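Local coordinates for protein Tas1 (Pseudomonas aeruginosa, PDB 6OX6) that is a type VI-secreted toxin that pyrophosphorylates adenosine nucleotides to (p)ppApp, depleting ADP and ATP in competitor cells, at residues Ala323-Val335 against Gly344-Ala356. Sequence-based numbering, arbitrary orientation.
Sequences AAELANRGAKVKV and GYSGVNSTMNTKA. With ACT (acetate ion), chain E.
Lys332-Val335 and Val348-Thr351 pair as the two arms of a beta hairpin at one edge of this chain's mixed sheet, and Ala323 and Leu326 of helix 319-328 pack on one face of it. The strands are antiparallel, their axes at 170°, and two hydrogen-bonded pairs, Lys332 with Thr351 and Lys334 with Asn349, carry four backbone bonds; Lys334 N to Asn349 O is 2.7 Å, with an N-H...O angle of 169°. The non-hydrogen-bonded pairs, Val333 with Ser350 and Val335 with Val348, turn their side chains to the helix face. There Val348 splits its branches: CG1, anti to the backbone N (chi1 172°), meets Val333 CG1 at 4.0 Å, while CG2 lies 4.0 Å from Ala323 CB. Leu326 CD1 comes to 3.5 Å from Ser350 OG, a hydroxyl whose hydrogen bond is with Ile362 O on the next strand. A Schellman motif with Gly330 at C-prime ends the helix (Ala331 N to Leu326 O 3.0 Å, with Gly330 N to Ala327 O); Ala331 CB touches CG of selenomethionine Met352 at 3.7 Å. On the opposite face, Lys334 makes a cation-pi contact with Phe61 of the immunity protein chain. Lys334 and Asn349 also converge by weak bonds on one oxygen of an acetate, probably from the crystallisation liquor: Lys334 NZ lies 3.4 Å and Asn349 ND2 3.3 Å from ACT O.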
ATOM      1  N   ALA A 323      -0.478  -0.003 -15.906  1.00 39.87           N
ATOM      2  CA  ALA A 323      -1.275  -0.875 -15.045  1.00 38.50           C
ATOM      3  C   ALA A 323      -1.759  -2.116 -15.794  1.00 32.12           C
ATOM      4  O   ALA A 323      -1.636  -3.248 -15.302  1.00 31.48           O
ATOM      5  CB  ALA A 323      -2.467  -0.102 -14.482  1.00 31.74           C
ATOM      6  N   ALA A 324      -2.340  -1.909 -16.978  1.00 33.10           N
ATOM      7  CA  ALA A 324      -2.835  -3.024 -17.791  1.00 36.68           C
ATOM      8  C   ALA A 324      -1.705  -3.973 -18.174  1.00 38.77           C
ATOM      9  O   ALA A 324      -1.906  -5.191 -18.271  1.00 35.98           O
ATOM     10  CB  ALA A 324      -3.513  -2.486 -19.046  1.00 34.98           C
ATOM     11  N   GLU A 325      -0.516  -3.412 -18.367  1.00 41.81           N
ATOM     12  CA  GLU A 325       0.657  -4.195 -18.731  1.00 46.37           C
ATOM     13  C   GLU A 325       1.046  -5.166 -17.621  1.00 40.78           C
ATOM     14  O   GLU A 325       1.330  -6.335 -17.884  1.00 39.77           O
ATOM     15  CB  GLU A 325       1.834  -3.273 -19.059  1.00 56.11           C
ATOM     16  CG  GLU A 325       2.239  -3.282 -20.524  1.00 68.48           C
ATOM     17  CD  GLU A 325       1.695  -2.089 -21.287  1.00 78.92           C
ATOM     18  OE1 GLU A 325       2.373  -1.041 -21.316  1.00 82.95           O
ATOM     19  OE2 GLU A 325       0.590  -2.201 -21.856  1.00 82.14           O
ATOM     20  N   LEU A 326       1.058  -4.683 -16.381  1.00 33.42           N
ATOM     21  CA  LEU A 326       1.417  -5.530 -15.253  1.00 32.89           C
ATOM     22  C   LEU A 326       0.357  -6.603 -15.037  1.00 32.22           C
ATOM     23  O   LEU A 326       0.667  -7.739 -14.646  1.00 31.55           O
ATOM     24  CB  LEU A 326       1.590  -4.658 -13.991  1.00 36.18           C
ATOM     25  CG  LEU A 326       2.685  -3.571 -14.027  1.00 38.91           C
ATOM     26  CD1 LEU A 326       2.511  -2.544 -12.903  1.00 32.12           C
ATOM     27  CD2 LEU A 326       4.038  -4.197 -13.898  1.00 33.32           C
ATOM     28  N   ALA A 327      -0.908  -6.241 -15.259  1.00 32.98           N
ATOM     29  CA  ALA A 327      -1.993  -7.204 -15.152  1.00 35.07           C
ATOM     30  C   ALA A 327      -1.799  -8.326 -16.157  1.00 36.91           C
ATOM     31  O   ALA A 327      -1.897  -9.508 -15.810  1.00 31.54           O
ATOM     32  CB  ALA A 327      -3.337  -6.510 -15.366  1.00 31.13           C
ATOM     33  N   ASN A 328      -1.471  -7.971 -17.404  1.00 39.11           N
ATOM     34  CA  ASN A 328      -1.273  -8.989 -18.429  1.00 39.48           C
ATOM     35  C   ASN A 328      -0.117  -9.926 -18.108  1.00 42.05           C
ATOM     36  O   ASN A 328      -0.040 -11.015 -18.680  1.00 43.38           O
ATOM     37  CB  ASN A 328      -1.067  -8.326 -19.786  1.00 40.37           C
ATOM     38  CG  ASN A 328      -2.347  -7.760 -20.322  1.00 41.91           C
ATOM     39  OD1 ASN A 328      -3.420  -8.310 -20.070  1.00 43.99           O
ATOM     40  ND2 ASN A 328      -2.262  -6.631 -21.004  1.00 40.07           N
ATOM     41  N   ARG A 329       0.780  -9.546 -17.203  1.00 40.25           N
ATOM     42  CA  ARG A 329       1.852 -10.432 -16.782  0.51 39.91           C
ATOM     43  C   ARG A 329       1.509 -11.171 -15.504  1.00 39.49           C
ATOM     44  O   ARG A 329       2.397 -11.746 -14.866  1.00 40.25           O
ATOM     45  CB  ARG A 329       3.144  -9.639 -16.632  0.51 42.63           C
ATOM     46  CG  ARG A 329       3.497  -8.970 -17.935  0.51 45.76           C
ATOM     47  CD  ARG A 329       4.837  -8.329 -17.839  0.51 48.39           C
ATOM     48  NE  ARG A 329       5.870  -9.325 -17.572  0.51 49.52           N
ATOM     49  CZ  ARG A 329       6.823  -9.677 -18.430  0.51 47.91           C
ATOM     50  NH1 ARG A 329       6.888  -9.122 -19.635  0.51 49.52           N
ATOM     51  NH2 ARG A 329       7.715 -10.585 -18.074  0.51 45.09           N
ATOM     52  N   GLY A 330       0.233 -11.175 -15.133  1.00 31.73           N
ATOM     53  CA  GLY A 330      -0.233 -11.933 -14.006  1.00 44.68           C
ATOM     54  C   GLY A 330      -0.131 -11.233 -12.672  1.00 38.14           C
ATOM     55  O   GLY A 330      -0.499 -11.838 -11.664  1.00 39.79           O
ATOM     56  N   ALA A 331       0.380 -10.001 -12.628  1.00 36.54           N
ATOM     57  CA  ALA A 331       0.419  -9.264 -11.368  1.00 36.45           C
ATOM     58  C   ALA A 331      -0.978  -9.134 -10.776  1.00 36.73           C
ATOM     59  O   ALA A 331      -1.975  -8.997 -11.490  1.00 39.38           O
ATOM     60  CB  ALA A 331       1.009  -7.870 -11.574  1.00 36.51           C
ATOM     61  N   LYS A 332      -0.997  -8.999  -9.450  1.00 36.67           N
ATOM     62  CA  LYS A 332      -2.202  -8.673  -8.698  1.00 34.78           C
ATOM     63  C   LYS A 332      -2.109  -7.141  -8.769  1.00 31.55           C
ATOM     64  O   LYS A 332      -1.064  -6.571  -8.441  1.00 35.57           O
ATOM     65  CB  LYS A 332      -2.097  -9.157  -7.257  1.00 45.63           C
ATOM     66  CG  LYS A 332      -3.439  -9.347  -6.566  1.00 50.21           C
ATOM     67  CD  LYS A 332      -3.262  -9.854  -5.145  1.00 55.34           C
ATOM     68  CE  LYS A 332      -4.515 -10.557  -4.649  1.00 57.09           C
ATOM     69  NZ  LYS A 332      -5.751  -9.959  -5.226  1.00 60.59           N
ATOM     70  N   VAL A 333      -3.180  -6.457  -9.161  1.00 28.98           N
ATOM     71  CA  VAL A 333      -3.060  -5.017  -9.385  1.00 31.76           C
ATOM     72  C   VAL A 333      -4.130  -4.277  -8.597  1.00 32.68           C
ATOM     73  O   VAL A 333      -5.311  -4.622  -8.675  1.00 34.43           O
ATOM     74  CB  VAL A 333      -3.167  -4.668 -10.879  1.00 36.80           C
ATOM     75  CG1 VAL A 333      -3.101  -3.141 -11.046  1.00 39.45           C
ATOM     76  CG2 VAL A 333      -2.052  -5.384 -11.698  1.00 33.79           C
ATOM     77  N   LYS A 334      -3.719  -3.251  -7.848  1.00 28.67           N
ATOM     78  CA  LYS A 334      -4.636  -2.345  -7.163  1.00 28.72           C
ATOM     79  C   LYS A 334      -4.592  -0.979  -7.847  1.00 32.52           C
ATOM     80  O   LYS A 334      -3.547  -0.319  -7.863  1.00 28.92           O
ATOM     81  CB  LYS A 334      -4.269  -2.204  -5.681  1.00 36.18           C
ATOM     82  CG  LYS A 334      -5.111  -1.143  -4.936  1.00 41.43           C
ATOM     83  CD  LYS A 334      -5.186  -1.439  -3.438  1.00 43.16           C
ATOM     84  CE  LYS A 334      -3.790  -1.507  -2.817  1.00 42.91           C
ATOM     85  NZ  LYS A 334      -3.315  -0.157  -2.394  1.00 47.38           N
ATOM     86  N   VAL A 335      -5.720  -0.552  -8.399  1.00 29.09           N
ATOM     87  CA  VAL A 335      -5.836   0.761  -9.015  1.00 29.93           C
ATOM     88  C   VAL A 335      -6.574   1.652  -8.025  1.00 37.85           C
ATOM     89  O   VAL A 335      -7.741   1.407  -7.692  1.00 37.55           O
ATOM     90  CB  VAL A 335      -6.551   0.711 -10.365  1.00 34.44           C
ATOM     91  CG1 VAL A 335      -6.771   2.113 -10.840  1.00 35.45           C
ATOM     92  CG2 VAL A 335      -5.724  -0.092 -11.388  1.00 30.47           C
ATOM     93  N   GLY A 344      -7.815  10.265  -0.538  1.00 17.85           N
ATOM     94  CA  GLY A 344      -7.828  10.896  -1.855  1.00 19.53           C
ATOM     95  C   GLY A 344      -6.595  10.676  -2.702  1.00 20.71           C
ATOM     96  O   GLY A 344      -6.430  11.351  -3.729  1.00 20.32           O
ATOM     97  N   TYR A 345      -5.748   9.724  -2.336  1.00 17.98           N
ATOM     98  CA  TYR A 345      -4.566   9.437  -3.125  1.00 18.14           C
ATOM     99  C   TYR A 345      -4.967   8.712  -4.416  1.00 20.52           C
ATOM    100  O   TYR A 345      -6.049   8.124  -4.513  1.00 23.01           O
ATOM    101  CB  TYR A 345      -3.586   8.601  -2.282  1.00 18.24           C
ATOM    102  CG  TYR A 345      -2.267   8.243  -2.961  1.00 26.11           C
ATOM    103  CD1 TYR A 345      -1.930   6.919  -3.191  1.00 38.25           C
ATOM    104  CD2 TYR A 345      -1.384   9.232  -3.379  1.00 27.44           C
ATOM    105  CE1 TYR A 345      -0.727   6.576  -3.821  1.00 44.64           C
ATOM    106  CE2 TYR A 345      -0.182   8.912  -3.997  1.00 36.30           C
ATOM    107  CZ  TYR A 345       0.136   7.578  -4.204  1.00 46.81           C
ATOM    108  OH  TYR A 345       1.304   7.227  -4.821  1.00 56.55           O
ATOM    109  N   SER A 346      -4.114   8.810  -5.443  1.00 20.49           N
ATOM    110  CA  SER A 346      -4.302   8.017  -6.657  1.00 28.29           C
ATOM    111  C   SER A 346      -2.962   7.471  -7.126  1.00 26.76           C
ATOM    112  O   SER A 346      -1.913   8.062  -6.876  1.00 25.97           O
ATOM    113  CB  SER A 346      -4.974   8.821  -7.795  1.00 34.95           C
ATOM    114  OG  SER A 346      -4.311  10.054  -8.011  1.00 36.13           O
ATOM    115  N   GLY A 347      -3.002   6.327  -7.791  1.00 29.75           N
ATOM    116  CA  GLY A 347      -1.791   5.622  -8.163  1.00 26.82           C
ATOM    117  C   GLY A 347      -2.093   4.152  -8.384  1.00 29.39           C
ATOM    118  O   GLY A 347      -3.227   3.700  -8.257  1.00 26.95           O
ATOM    119  N   VAL A 348      -1.046   3.407  -8.713  1.00 30.16           N
ATOM    120  CA  VAL A 348      -1.166   1.979  -8.983  1.00 29.00           C
ATOM    121  C   VAL A 348      -0.198   1.242  -8.091  1.00 27.78           C
ATOM    122  O   VAL A 348       0.947   1.674  -7.918  1.00 28.31           O
ATOM    123  CB  VAL A 348      -0.876   1.633 -10.458  1.00 28.09           C
ATOM    124  CG1 VAL A 348      -0.825   0.099 -10.667  1.00 30.20           C
ATOM    125  CG2 VAL A 348      -1.895   2.279 -11.329  1.00 29.30           C
ATOM    126  N   ASN A 349      -0.650   0.121  -7.542  1.00 28.38           N
ATOM    127  CA  ASN A 349       0.225  -0.811  -6.849  1.00 25.68           C
ATOM    128  C   ASN A 349      -0.031  -2.205  -7.400  1.00 27.39           C
ATOM    129  O   ASN A 349      -1.163  -2.561  -7.731  1.00 28.29           O
ATOM    130  CB  ASN A 349       0.009  -0.763  -5.321  1.00 41.28           C
ATOM    131  CG  ASN A 349       1.137  -1.422  -4.548  1.00 46.48           C
ATOM    132  OD1 ASN A 349       2.121  -1.890  -5.128  1.00 47.78           O
ATOM    133  ND2 ASN A 349       1.021  -1.421  -3.224  1.00 50.54           N
ATOM    134  N   SER A 350       1.026  -2.985  -7.521  1.00 30.01           N
ATOM    135  CA  SER A 350       0.861  -4.321  -8.045  1.00 31.74           C
ATOM    136  C   SER A 350       1.826  -5.239  -7.332  1.00 32.86           C
ATOM    137  O   SER A 350       2.883  -4.814  -6.850  1.00 33.61           O
ATOM    138  CB  SER A 350       1.095  -4.364  -9.553  1.00 35.84           C
ATOM    139  OG  SER A 350       2.466  -4.189  -9.843  1.00 31.50           O
ATOM    140  N   THR A 351       1.457  -6.506  -7.288  1.00 31.85           N
ATOM    141  CA  THR A 351       2.259  -7.546  -6.673  1.00 32.84           C
ATOM    142  C   THR A 351       2.530  -8.591  -7.728  1.00 38.94           C
ATOM    143  O   THR A 351       1.588  -9.093  -8.357  1.00 41.20           O
ATOM    144  CB  THR A 351       1.529  -8.189  -5.491  1.00 38.66           C
ATOM    145  OG1 THR A 351       1.164  -7.172  -4.556  1.00 38.79           O
ATOM    146  CG2 THR A 351       2.418  -9.234  -4.811  1.00 38.79           C
HETATM  147  N   MSE A 352       3.789  -8.969  -7.897  1.00 40.61           N
HETATM  148  CA  MSE A 352       4.134  -9.976  -8.874  1.00 44.39           C
HETATM  149  C   MSE A 352       4.763 -11.174  -8.237  1.00 44.30           C
HETATM  150  O   MSE A 352       5.713 -11.023  -7.448  1.00 43.68           O
HETATM  151  CB  MSE A 352       5.179  -9.419  -9.828  1.00 50.24           C
HETATM  152  CG  MSE A 352       4.576  -8.473 -10.850  1.00 52.59           C
HETATM  153 SE   MSE A 352       5.021  -9.112 -12.656  0.43 58.82          SE
HETATM  154  CE  MSE A 352       4.485 -10.983 -12.375  1.00 62.08           C
ATOM    155  N   ASN A 353       4.248 -12.362  -8.532  1.00 46.51           N
ATOM    156  CA  ASN A 353       4.868 -13.585  -8.029  1.00 52.61           C
ATOM    157  C   ASN A 353       6.001 -13.961  -8.981  1.00 54.37           C
ATOM    158  O   ASN A 353       5.755 -14.401 -10.107  1.00 55.85           O
ATOM    159  CB  ASN A 353       3.848 -14.711  -7.905  1.00 60.87           C
ATOM    160  CG  ASN A 353       2.907 -14.530  -6.720  1.00 66.49           C
ATOM    161  OD1 ASN A 353       3.223 -13.803  -5.779  1.00 67.38           O
ATOM    162  ND2 ASN A 353       1.755 -15.211  -6.749  1.00 68.37           N
ATOM    163  N   THR A 354       7.240 -13.780  -8.543  1.00 54.61           N
ATOM    164  CA  THR A 354       8.373 -13.953  -9.437  1.00 53.15           C
ATOM    165  C   THR A 354       8.830 -15.400  -9.464  1.00 56.64           C
ATOM    166  O   THR A 354       8.562 -16.182  -8.549  1.00 58.23           O
ATOM    167  CB  THR A 354       9.550 -13.103  -8.998  1.00 47.62           C
ATOM    168  OG1 THR A 354       9.919 -13.490  -7.669  1.00 45.84           O
ATOM    169  CG2 THR A 354       9.152 -11.635  -8.981  1.00 46.48           C
ATOM    170  N   LYS A 355       9.597 -15.724 -10.511  1.00 60.03           N
ATOM    171  CA  LYS A 355      10.142 -17.066 -10.691  1.00 61.39           C
ATOM    172  C   LYS A 355      10.939 -17.540  -9.487  1.00 60.38           C
ATOM    173  O   LYS A 355      11.036 -18.754  -9.261  1.00 61.57           O
ATOM    174  CB  LYS A 355      11.014 -17.101 -11.946  1.00 65.21           C
ATOM    175  CG  LYS A 355      10.201 -17.066 -13.225  1.00 70.96           C
ATOM    176  CD  LYS A 355      11.025 -17.463 -14.445  1.00 77.00           C
ATOM    177  CE  LYS A 355      11.119 -16.322 -15.461  1.00 79.95           C
ATOM    178  NZ  LYS A 355      12.041 -15.226 -15.000  1.00 78.43           N
ATOM    179  N   ALA A 356      11.493 -16.621  -8.696  1.00 55.61           N
ATOM    180  CA  ALA A 356      12.251 -17.018  -7.517  1.00 53.62           C
ATOM    181  C   ALA A 356      11.373 -17.506  -6.372  1.00 53.69           C
ATOM    182  O   ALA A 356      11.913 -17.958  -5.353  1.00 54.25           O
ATOM    183  CB  ALA A 356      13.115 -15.856  -7.034  1.00 53.98           C
TER
HETATM  184  C   ACT E 503      -0.019   2.401  -1.700  1.00 83.24           C
HETATM  185  O   ACT E 503      -0.299   1.153  -1.600  1.00 82.84           O
HETATM  186  OXT ACT E 503       0.879   2.974  -2.391  1.00 84.80           O
HETATM  187  CH3 ACT E 503      -0.915   3.354  -0.858  1.00 81.62           C
HETATM  188  O   HOH W   1       2.183 -12.578 -10.570  1.00 77.15           O